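Long-range contacts in FOKI restriction endonuclease (Planomicrobium okeanokoites, PDB 2FOK), which cleaves DNA as a metal-dependent type IIS restriction endonuclease, probably joining sequence-recognition subdomains to a separate cleavage domain: residues K16-K21 / S141-A146; R22-F27 / F129-V134; K324-Q329 / E339-I344. All blocks are in the same frame, centred on the assembly; numbering follows the deposited sequence.

Interaction 1. Residues K16-K21 / S141-A146; sequences KFENLK and SADGSA
Lys21, on helix 17-24, reaches across to Ser141 and Asp143 in the link between helix 133-140 and helix 146-157, where residues Ala142 to Ser145 form a type II beta turn. Helix 17-24 belongs to subdomain 1 of the recognition region, and the link follows helix 133-140 and leads into helix 146-157. Contact across the two segments is polar and made by side-chain ends and one backbone carbonyl, the closest CA atoms, those of Glu18 and Asp143, being 8.9 Å apart.

The charged part is a salt bridge: Lys21 NZ lies 2.8 Å from Asp143 OD1 and meets it nearly along the C-O bond. The lysine chain is extended beyond CG, which carries the ammonium group the full way to the turn. Glu148, on helix 146-157, forms a second salt bridge with the same nitrogen. Beside this pair Glu18 OE2 stands 3.3 Å from Asp143 OD2, with the carboxylate planes 43° apart. Both oxygens are acceptors, so this is a like-charge approach, which Lys21 is likely to ease; the two side chains cross at about a right angle.

Two further bonds from the same ammonium group, to uncharged oxygens of Ser141, complete the grip. Lys21 NZ donates to Ser141 O at 3.0 Å, coming from above the carbonyl plane, 50° out of it, and weakly to Ser141 OG at 3.1 Å. That hydroxyl is also hydrogen-bonded to Tyr138 O, which ties it to the end of helix 133-140.

Within the turn, Ala142 O accepts twice. Ser145 N closes the turn on it at 3.3 Å, while Ser145 OG, which also caps Glu148 N, approaches from the same face of the carbonyl plane to 2.6 Å.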
loop_
_atom_site.group_PDB
_atom_site.type_symbol
_atom_site.label_atom_id
_atom_site.label_comp_id
_atom_site.label_asym_id
_atom_site.label_seq_id
_atom_site.Cartn_x
_atom_site.Cartn_y
_atom_site.Cartn_z
ATOM N N LYS A 16 -4.696 8.221 -19.426
ATOM C CA LYS A 16 -5.435 9.397 -19.859
ATOM C C LYS A 16 -6.950 9.173 -19.756
ATOM O O LYS A 16 -7.447 8.110 -20.114
ATOM C CB LYS A 16 -5.051 9.741 -21.301
ATOM C CG LYS A 16 -4.102 10.927 -21.429
ATOM C CD LYS A 16 -3.324 10.856 -22.737
ATOM C CE LYS A 16 -3.772 11.936 -23.715
ATOM N NZ LYS A 16 -2.697 12.938 -24.007
ATOM N N PHE A 17 -7.673 10.176 -19.260
ATOM C CA PHE A 17 -9.127 10.077 -19.119
ATOM C C PHE A 17 -9.753 9.857 -20.499
ATOM O O PHE A 17 -10.849 9.299 -20.618
ATOM C CB PHE A 17 -9.700 11.361 -18.494
ATOM C CG PHE A 17 -10.056 11.230 -17.030
ATOM C CD1 PHE A 17 -11.175 10.507 -16.630
ATOM C CD2 PHE A 17 -9.262 11.829 -16.051
ATOM C CE1 PHE A 17 -11.501 10.378 -15.284
ATOM C CE2 PHE A 17 -9.580 11.708 -14.697
ATOM C CZ PHE A 17 -10.708 10.978 -14.314
ATOM N N GLU A 18 -9.040 10.299 -21.534
ATOM C CA GLU A 18 -9.496 10.169 -22.913
ATOM C C GLU A 18 -9.375 8.710 -23.327
ATOM O O GLU A 18 -10.068 8.243 -24.235
ATOM C CB GLU A 18 -8.656 11.068 -23.838
ATOM C CG GLU A 18 -9.247 11.297 -25.232
ATOM C CD GLU A 18 -10.091 12.569 -25.336
ATOM O OE1 GLU A 18 -9.505 13.681 -25.320
ATOM O OE2 GLU A 18 -11.339 12.459 -25.439
ATOM N N ASN A 19 -8.485 7.988 -22.654
ATOM C CA ASN A 19 -8.306 6.576 -22.938
ATOM C C ASN A 19 -9.295 5.757 -22.091
ATOM O O ASN A 19 -9.751 4.699 -22.517
ATOM C CB ASN A 19 -6.861 6.162 -22.658
ATOM C CG ASN A 19 -5.909 6.551 -23.789
ATOM O OD1 ASN A 19 -4.711 6.748 -23.569
ATOM N ND2 ASN A 19 -6.440 6.663 -25.001
ATOM N N LEU A 20 -9.630 6.251 -20.897
ATOM C CA LEU A 20 -10.597 5.575 -20.034
ATOM C C LEU A 20 -11.922 5.498 -20.794
ATOM O O LEU A 20 -12.529 4.434 -20.903
ATOM C CB LEU A 20 -10.802 6.357 -18.730
ATOM C CG LEU A 20 -12.060 6.051 -17.902
ATOM C CD1 LEU A 20 -11.951 4.662 -17.308
ATOM C CD2 LEU A 20 -12.237 7.077 -16.797
ATOM N N LYS A 21 -12.349 6.640 -21.327
ATOM C CA LYS A 21 -13.591 6.737 -22.075
ATOM C C LYS A 21 -13.649 5.725 -23.214
ATOM O O LYS A 21 -14.622 4.981 -23.338
ATOM C CB LYS A 21 -13.767 8.157 -22.624
ATOM C CG LYS A 21 -15.232 8.640 -22.605
ATOM C CD LYS A 21 -15.458 9.884 -23.473
ATOM C CE LYS A 21 -16.863 10.429 -23.301
ATOM N NZ LYS A 21 -16.942 11.872 -23.659
ATOM N N SER A 141 -21.837 10.909 -23.935
ATOM C CA SER A 141 -21.528 12.268 -23.494
ATOM C C SER A 141 -20.577 13.006 -24.439
ATOM O O SER A 141 -19.604 12.443 -24.925
ATOM C CB SER A 141 -20.910 12.228 -22.101
ATOM O OG SER A 141 -19.611 11.655 -22.160
ATOM N N ALA A 142 -20.860 14.276 -24.696
ATOM C CA ALA A 142 -20.001 15.060 -25.573
ATOM C C ALA A 142 -18.678 15.296 -24.856
ATOM O O ALA A 142 -18.648 15.474 -23.635
ATOM C CB ALA A 142 -20.664 16.392 -25.900
ATOM N N ASP A 143 -17.586 15.279 -25.610
ATOM C CA ASP A 143 -16.260 15.505 -25.043
ATOM C C ASP A 143 -16.134 16.938 -24.527
ATOM O O ASP A 143 -16.455 17.881 -25.243
ATOM C CB ASP A 143 -15.189 15.297 -26.104
ATOM C CG ASP A 143 -14.903 13.844 -26.375
ATOM O OD1 ASP A 143 -15.617 12.967 -25.841
ATOM O OD2 ASP A 143 -13.950 13.584 -27.140
ATOM N N GLY A 144 -15.649 17.093 -23.299
ATOM C CA GLY A 144 -15.467 18.414 -22.728
ATOM C C GLY A 144 -16.746 19.101 -22.287
ATOM O O GLY A 144 -16.723 20.223 -21.774
ATOM N N SER A 145 -17.875 18.440 -22.493
ATOM C CA SER A 145 -19.142 19.031 -22.098
ATOM C C SER A 145 -19.217 19.140 -20.577
ATOM O O SER A 145 -18.370 18.606 -19.862
ATOM C CB SER A 145 -20.302 18.184 -22.626
ATOM O OG SER A 145 -20.227 16.860 -22.132
ATOM N N ALA A 146 -20.229 19.858 -20.092
ATOM C CA ALA A 146 -20.439 20.036 -18.661
ATOM C C ALA A 146 -21.154 18.817 -18.104
ATOM O O ALA A 146 -21.107 18.563 -16.900
ATOM C CB ALA A 146 -21.273 21.270 -18.404
#

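Interaction 2. Residues R22-F27 / F129-V134; sequences RVVQVF and FVITDV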
loop_
_atom_site.group_PDB
_atom_site.type_symbol
_atom_site.label_atom_id
_atom_site.label_comp_id
_atom_site.label_asym_id
_atom_site.label_seq_id
_atom_site.Cartn_x
_atom_site.Cartn_y
_atom_site.Cartn_z
ATOM N N ARG A 22 -12.613 5.703 -24.046
ATOM C CA ARG A 22 -12.543 4.778 -25.170
ATOM C C ARG A 22 -12.761 3.352 -24.675
ATOM O O ARG A 22 -13.471 2.571 -25.300
ATOM C CB ARG A 22 -11.173 4.876 -25.842
ATOM C CG ARG A 22 -10.983 6.069 -26.777
ATOM C CD ARG A 22 -9.594 6.031 -27.438
ATOM N NE ARG A 22 -9.394 4.814 -28.224
ATOM C CZ ARG A 22 -9.569 4.741 -29.539
ATOM N NH1 ARG A 22 -9.942 5.818 -30.219
ATOM N NH2 ARG A 22 -9.417 3.586 -30.170
ATOM N N VAL A 23 -12.135 3.016 -23.553
ATOM C CA VAL A 23 -12.272 1.689 -22.976
ATOM C C VAL A 23 -13.737 1.405 -22.665
ATOM O O VAL A 23 -14.208 0.285 -22.843
ATOM C CB VAL A 23 -11.443 1.551 -21.670
ATOM C CG1 VAL A 23 -11.772 0.219 -20.976
ATOM C CG2 VAL A 23 -9.936 1.634 -21.989
ATOM N N VAL A 24 -14.447 2.432 -22.206
ATOM C CA VAL A 24 -15.859 2.327 -21.867
ATOM C C VAL A 24 -16.759 2.263 -23.104
ATOM O O VAL A 24 -17.712 1.497 -23.152
ATOM C CB VAL A 24 -16.301 3.538 -21.011
ATOM C CG1 VAL A 24 -17.772 3.407 -20.631
ATOM C CG2 VAL A 24 -15.427 3.642 -19.770
ATOM N N GLN A 25 -16.444 3.083 -24.099
ATOM C CA GLN A 25 -17.210 3.157 -25.339
ATOM C C GLN A 25 -17.141 1.887 -26.166
ATOM O O GLN A 25 -17.699 1.818 -27.260
ATOM C CB GLN A 25 -16.713 4.331 -26.178
ATOM C CG GLN A 25 -16.967 5.654 -25.511
ATOM C CD GLN A 25 -16.297 6.801 -26.218
ATOM O OE1 GLN A 25 -15.259 6.624 -26.844
ATOM N NE2 GLN A 25 -16.886 7.991 -26.123
ATOM N N VAL A 26 -16.465 0.880 -25.633
ATOM C CA VAL A 26 -16.291 -0.392 -26.324
ATOM C C VAL A 26 -17.350 -1.390 -25.863
ATOM O O VAL A 26 -17.610 -2.396 -26.524
ATOM C CB VAL A 26 -14.846 -0.917 -26.068
ATOM C CG1 VAL A 26 -14.842 -2.404 -25.766
ATOM C CG2 VAL A 26 -13.968 -0.586 -27.273
ATOM N N PHE A 27 -17.975 -1.101 -24.727
ATOM C CA PHE A 27 -19.031 -1.970 -24.212
ATOM C C PHE A 27 -20.392 -1.443 -24.684
ATOM O O PHE A 27 -21.430 -2.035 -24.399
ATOM C CB PHE A 27 -19.005 -2.000 -22.681
ATOM C CG PHE A 27 -17.734 -2.535 -22.100
ATOM C CD1 PHE A 27 -16.564 -1.786 -22.149
ATOM C CD2 PHE A 27 -17.724 -3.749 -21.422
ATOM C CE1 PHE A 27 -15.410 -2.223 -21.525
ATOM C CE2 PHE A 27 -16.575 -4.202 -20.794
ATOM C CZ PHE A 27 -15.415 -3.436 -20.842
ATOM N N PHE A 129 -17.681 -8.881 -17.747
ATOM C CA PHE A 129 -18.129 -7.517 -17.497
ATOM C C PHE A 129 -19.143 -7.066 -18.555
ATOM O O PHE A 129 -19.181 -7.595 -19.676
ATOM C CB PHE A 129 -16.962 -6.510 -17.554
ATOM C CG PHE A 129 -15.804 -6.834 -16.649
ATOM C CD1 PHE A 129 -14.978 -7.917 -16.911
ATOM C CD2 PHE A 129 -15.501 -6.005 -15.574
ATOM C CE1 PHE A 129 -13.867 -8.173 -16.130
ATOM C CE2 PHE A 129 -14.385 -6.251 -14.779
ATOM C CZ PHE A 129 -13.565 -7.340 -15.061
ATOM N N VAL A 130 -19.950 -6.073 -18.176
ATOM C CA VAL A 130 -20.921 -5.449 -19.065
ATOM C C VAL A 130 -20.943 -3.971 -18.669
ATOM O O VAL A 130 -20.538 -3.610 -17.573
ATOM C CB VAL A 130 -22.356 -6.031 -18.918
ATOM C CG1 VAL A 130 -22.381 -7.493 -19.353
ATOM C CG2 VAL A 130 -22.842 -5.871 -17.485
ATOM N N ILE A 131 -21.398 -3.119 -19.570
ATOM C CA ILE A 131 -21.473 -1.696 -19.299
ATOM C C ILE A 131 -22.645 -1.478 -18.339
ATOM O O ILE A 131 -23.485 -2.367 -18.179
ATOM C CB ILE A 131 -21.695 -0.921 -20.622
ATOM C CG1 ILE A 131 -21.307 0.544 -20.455
ATOM C CG2 ILE A 131 -23.146 -1.057 -21.076
ATOM C CD1 ILE A 131 -21.265 1.330 -21.777
ATOM N N THR A 132 -22.688 -0.321 -17.682
ATOM C CA THR A 132 -23.779 -0.025 -16.764
ATOM C C THR A 132 -24.601 1.145 -17.261
ATOM O O THR A 132 -24.432 1.629 -18.381
ATOM C CB THR A 132 -23.286 0.348 -15.337
ATOM O OG1 THR A 132 -22.528 1.559 -15.401
ATOM C CG2 THR A 132 -22.443 -0.764 -14.732
ATOM N N ASP A 133 -25.489 1.596 -16.388
ATOM C CA ASP A 133 -26.372 2.723 -16.645
ATOM C C ASP A 133 -25.558 4.008 -16.867
ATOM O O ASP A 133 -25.698 4.683 -17.891
ATOM C CB ASP A 133 -27.289 2.899 -15.437
ATOM C CG ASP A 133 -26.567 2.604 -14.125
ATOM O OD1 ASP A 133 -25.771 3.461 -13.672
ATOM O OD2 ASP A 133 -26.783 1.509 -13.556
ATOM N N VAL A 134 -24.710 4.348 -15.899
ATOM C CA VAL A 134 -23.902 5.556 -15.997
ATOM C C VAL A 134 -22.785 5.445 -17.021
ATOM O O VAL A 134 -22.266 6.457 -17.492
ATOM C CB VAL A 134 -23.317 5.932 -14.635
ATOM C CG1 VAL A 134 -24.418 6.514 -13.758
ATOM C CG2 VAL A 134 -22.705 4.709 -13.973
HETATM O O HOH W 1 -21.717 -4.316 -22.516
#
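Phe27 sets CG anti to its own carbonyl carbon (chi1 -61°) and Ile131 sets CG1 anti to its backbone nitrogen (chi1 -161°), and with these torsions the phenylalanine ring lies along strand 128-131 while the isoleucine chain reaches back to the end of helix 17-24. The two residues meet at their stems, Phe27 CB lying 3.6 Å from Ile131 CB. From there Ile131 CD1 runs on to the helix end, 3.8 Å from Val24 O and 4.2 Å from Val24 CG1.

The Phe27 ring continues down the strand. Its CE2 comes within 4.0 Å of Phe129 CB, and its CD2 lies by the Val130 carbonyl carbon. Phe129 touches through CB alone; its ring leads away to Tyr122 and Ile120. Tyr66, on the neighbouring strand 66-67, meets the Phe27 ring edge-to-face, and Val23 O sits in the ring plane at its edge.

A type I beta turn from Val24 to Phe27, closed by Phe27 N to Val24 O at 3.0 Å, presents Phe27 to the strand. No direct hydrogen bond joins the segments, but one water does: it donates to Phe27 O at 3.0 Å and accepts from Ile131 N at 3.2 Å. This pairs two backbone polar groups beside an otherwise apolar contact.

Val130 and Phe129 are held by backbone bonds to Glu121 and Tyr66, so the strand that receives Phe27 is the middle one of a three-stranded antiparallel sheet. A first helix whose end packs on this small sheet, with strand order 66-67, 128-131, 120-123, is consistent with a winged-helix form of the helix-turn-helix fold.

Interaction 3. Residues K324-Q329 / E339-I344; sequences KIEQIQ and EVIETI
Ile341 and Ile344, at the start of helix 341-352, pack against Ile325, Ile328 and Gln329 of helix 325-334; the two helices, joined by a short link, belong to the D3 domain, whose family is of helix-turn-helix type.

Ile325 and Ile341 meet at a slant. Ile341 CD1 and CG2 both press on Ile325 CG2, at 3.3 and 3.4 Å, shorter than usual carbon contacts, so this point of the interface is tight. Ile344 is laid the other way: its chain runs antiparallel to those of both Ile325 and Ile328 as they slide past, and its CG2 sits 3.8 Å from Ile325 CD1 and equally near Ile328 CG2. Toward Gln329 it is the other branch that touches, CD1 meeting Gln329 CB at 3.4 Å.

Gln329 stands at about a right angle to both Ile341 and Ile344. Extended, with CG opposite the backbone nitrogen (chi1 159°), its chain passes over the tip of Ile341, where OE1 lies close to CD1, and delivers the amide to the residues just before helix 341-352. Replacing it by an alanine would probably leave the Glu339 carbonyl without this donor and open a gap beside Ile341 CD1. The Glu339 side chain turns elsewhere, bonding to Tyr305 and forming a salt bridge with Lys387.

A single hydrogen bond thus crosses between the segments: Gln329 NE2 donates to Glu339 O at 2.9 Å, lying in the carbonyl plane with an N-H...O angle of 153°.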
loop_
_atom_site.group_PDB
_atom_site.type_symbol
_atom_site.label_atom_id
_atom_site.label_comp_id
_atom_site.label_asym_id
_atom_site.label_seq_id
_atom_site.Cartn_x
_atom_site.Cartn_y
_atom_site.Cartn_z
ATOM N N LYS A 324 -21.555 -3.490 19.916
ATOM C CA LYS A 324 -20.336 -3.586 20.713
ATOM C C LYS A 324 -19.446 -4.629 20.023
ATOM O O LYS A 324 -19.937 -5.661 19.561
ATOM C CB LYS A 324 -20.660 -4.032 22.139
ATOM C CG LYS A 324 -20.704 -2.890 23.159
ATOM C CD LYS A 324 -21.459 -3.284 24.440
ATOM C CE LYS A 324 -22.578 -4.307 24.166
ATOM N NZ LYS A 324 -23.111 -4.970 25.394
ATOM N N ILE A 325 -18.143 -4.361 19.948
ATOM C CA ILE A 325 -17.218 -5.278 19.289
ATOM C C ILE A 325 -17.470 -6.725 19.667
ATOM O O ILE A 325 -17.254 -7.626 18.861
ATOM C CB ILE A 325 -15.746 -4.932 19.607
ATOM C CG1 ILE A 325 -14.830 -5.535 18.538
ATOM C CG2 ILE A 325 -15.362 -5.455 20.982
ATOM C CD1 ILE A 325 -14.483 -4.581 17.417
ATOM N N GLU A 326 -17.936 -6.947 20.893
ATOM C CA GLU A 326 -18.218 -8.298 21.371
ATOM C C GLU A 326 -19.443 -8.896 20.676
ATOM O O GLU A 326 -19.538 -10.114 20.487
ATOM C CB GLU A 326 -18.423 -8.282 22.887
ATOM C CG GLU A 326 -17.124 -8.330 23.682
ATOM C CD GLU A 326 -16.626 -6.951 24.063
ATOM O OE1 GLU A 326 -17.382 -5.972 23.868
ATOM O OE2 GLU A 326 -15.481 -6.848 24.555
ATOM N N GLN A 327 -20.387 -8.039 20.299
ATOM C CA GLN A 327 -21.579 -8.508 19.600
ATOM C C GLN A 327 -21.204 -8.763 18.128
ATOM O O GLN A 327 -21.677 -9.711 17.506
ATOM C CB GLN A 327 -22.689 -7.460 19.707
ATOM C CG GLN A 327 -22.767 -6.764 21.062
ATOM C CD GLN A 327 -23.886 -5.731 21.131
ATOM O OE1 GLN A 327 -23.641 -4.539 21.352
ATOM N NE2 GLN A 327 -25.125 -6.186 20.939
ATOM N N ILE A 328 -20.338 -7.914 17.581
ATOM C CA ILE A 328 -19.889 -8.079 16.203
ATOM C C ILE A 328 -19.101 -9.374 16.132
ATOM O O ILE A 328 -19.252 -10.152 15.192
ATOM C CB ILE A 328 -18.965 -6.931 15.754
ATOM C CG1 ILE A 328 -19.777 -5.665 15.504
ATOM C CG2 ILE A 328 -18.237 -7.321 14.470
ATOM C CD1 ILE A 328 -18.940 -4.400 15.546
ATOM N N GLN A 329 -18.253 -9.595 17.133
ATOM C CA GLN A 329 -17.431 -10.798 17.191
ATOM C C GLN A 329 -18.364 -11.980 17.343
ATOM O O GLN A 329 -18.141 -13.049 16.771
ATOM C CB GLN A 329 -16.470 -10.738 18.384
ATOM C CG GLN A 329 -15.941 -12.102 18.822
ATOM C CD GLN A 329 -15.111 -12.024 20.081
ATOM O OE1 GLN A 329 -15.490 -11.367 21.049
ATOM N NE2 GLN A 329 -13.972 -12.702 20.079
ATOM N N GLU A 339 -12.901 -15.063 15.386
ATOM C CA GLU A 339 -11.928 -13.981 15.432
ATOM C C GLU A 339 -11.750 -13.388 16.823
ATOM O O GLU A 339 -12.613 -13.522 17.686
ATOM C CB GLU A 339 -12.340 -12.880 14.450
ATOM C CG GLU A 339 -11.355 -12.649 13.320
ATOM C CD GLU A 339 -10.785 -13.942 12.779
ATOM O OE1 GLU A 339 -11.412 -14.542 11.874
ATOM O OE2 GLU A 339 -9.712 -14.358 13.263
ATOM N N VAL A 340 -10.612 -12.732 17.028
ATOM C CA VAL A 340 -10.287 -12.087 18.296
ATOM C C VAL A 340 -10.659 -10.612 18.163
ATOM O O VAL A 340 -10.500 -10.028 17.094
ATOM C CB VAL A 340 -8.780 -12.227 18.601
ATOM C CG1 VAL A 340 -8.334 -11.144 19.559
ATOM C CG2 VAL A 340 -8.495 -13.609 19.171
ATOM N N ILE A 341 -11.151 -10.014 19.243
ATOM C CA ILE A 341 -11.581 -8.610 19.222
ATOM C C ILE A 341 -10.661 -7.607 18.507
ATOM O O ILE A 341 -11.154 -6.708 17.820
ATOM C CB ILE A 341 -11.844 -8.064 20.669
ATOM C CG1 ILE A 341 -12.967 -8.856 21.352
ATOM C CG2 ILE A 341 -12.219 -6.596 20.616
ATOM C CD1 ILE A 341 -14.353 -8.618 20.776
ATOM N N GLU A 342 -9.346 -7.737 18.661
ATOM C CA GLU A 342 -8.444 -6.778 18.019
ATOM C C GLU A 342 -8.194 -7.002 16.527
ATOM O O GLU A 342 -7.679 -6.121 15.846
ATOM C CB GLU A 342 -7.109 -6.697 18.767
ATOM C CG GLU A 342 -6.704 -7.971 19.451
ATOM C CD GLU A 342 -7.256 -8.070 20.847
ATOM O OE1 GLU A 342 -6.928 -7.211 21.691
ATOM O OE2 GLU A 342 -8.025 -9.011 21.098
ATOM N N THR A 343 -8.546 -8.176 16.022
ATOM C CA THR A 343 -8.397 -8.441 14.598
ATOM C C THR A 343 -9.593 -7.744 13.958
ATOM O O THR A 343 -9.469 -7.104 12.915
ATOM C CB THR A 343 -8.470 -9.949 14.273
ATOM O OG1 THR A 343 -7.201 -10.567 14.533
ATOM C CG2 THR A 343 -8.815 -10.151 12.805
ATOM N N ILE A 344 -10.746 -7.871 14.611
ATOM C CA ILE A 344 -11.985 -7.254 14.151
ATOM C C ILE A 344 -11.865 -5.730 14.203
ATOM O O ILE A 344 -12.380 -5.033 13.326
ATOM C CB ILE A 344 -13.202 -7.716 15.008
ATOM C CG1 ILE A 344 -13.342 -9.236 14.926
ATOM C CG2 ILE A 344 -14.482 -7.046 14.520
ATOM C CD1 ILE A 344 -14.317 -9.826 15.916
#

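From the N terminus, helix 17-24 serves two contacts in turn. Its residues Glu18 and Lys21 return to the link after helix 133-140 in interaction 1, closing a loop with 119 residues between the segments; its end and the turn after it meet strand 128-131 in interaction 2, a slightly shorter loop held wholly within the first. The segments adjoin in sequence and the contact centres are about 13 Å apart; together they fasten helix 17-24 to strand 128-131 and to the link before helix 146-157. Interaction 3 follows in series, a short-range closure of nine intervening residues tying two consecutive helices of the D3 domain, its centre about 40 Å from that of interaction 2.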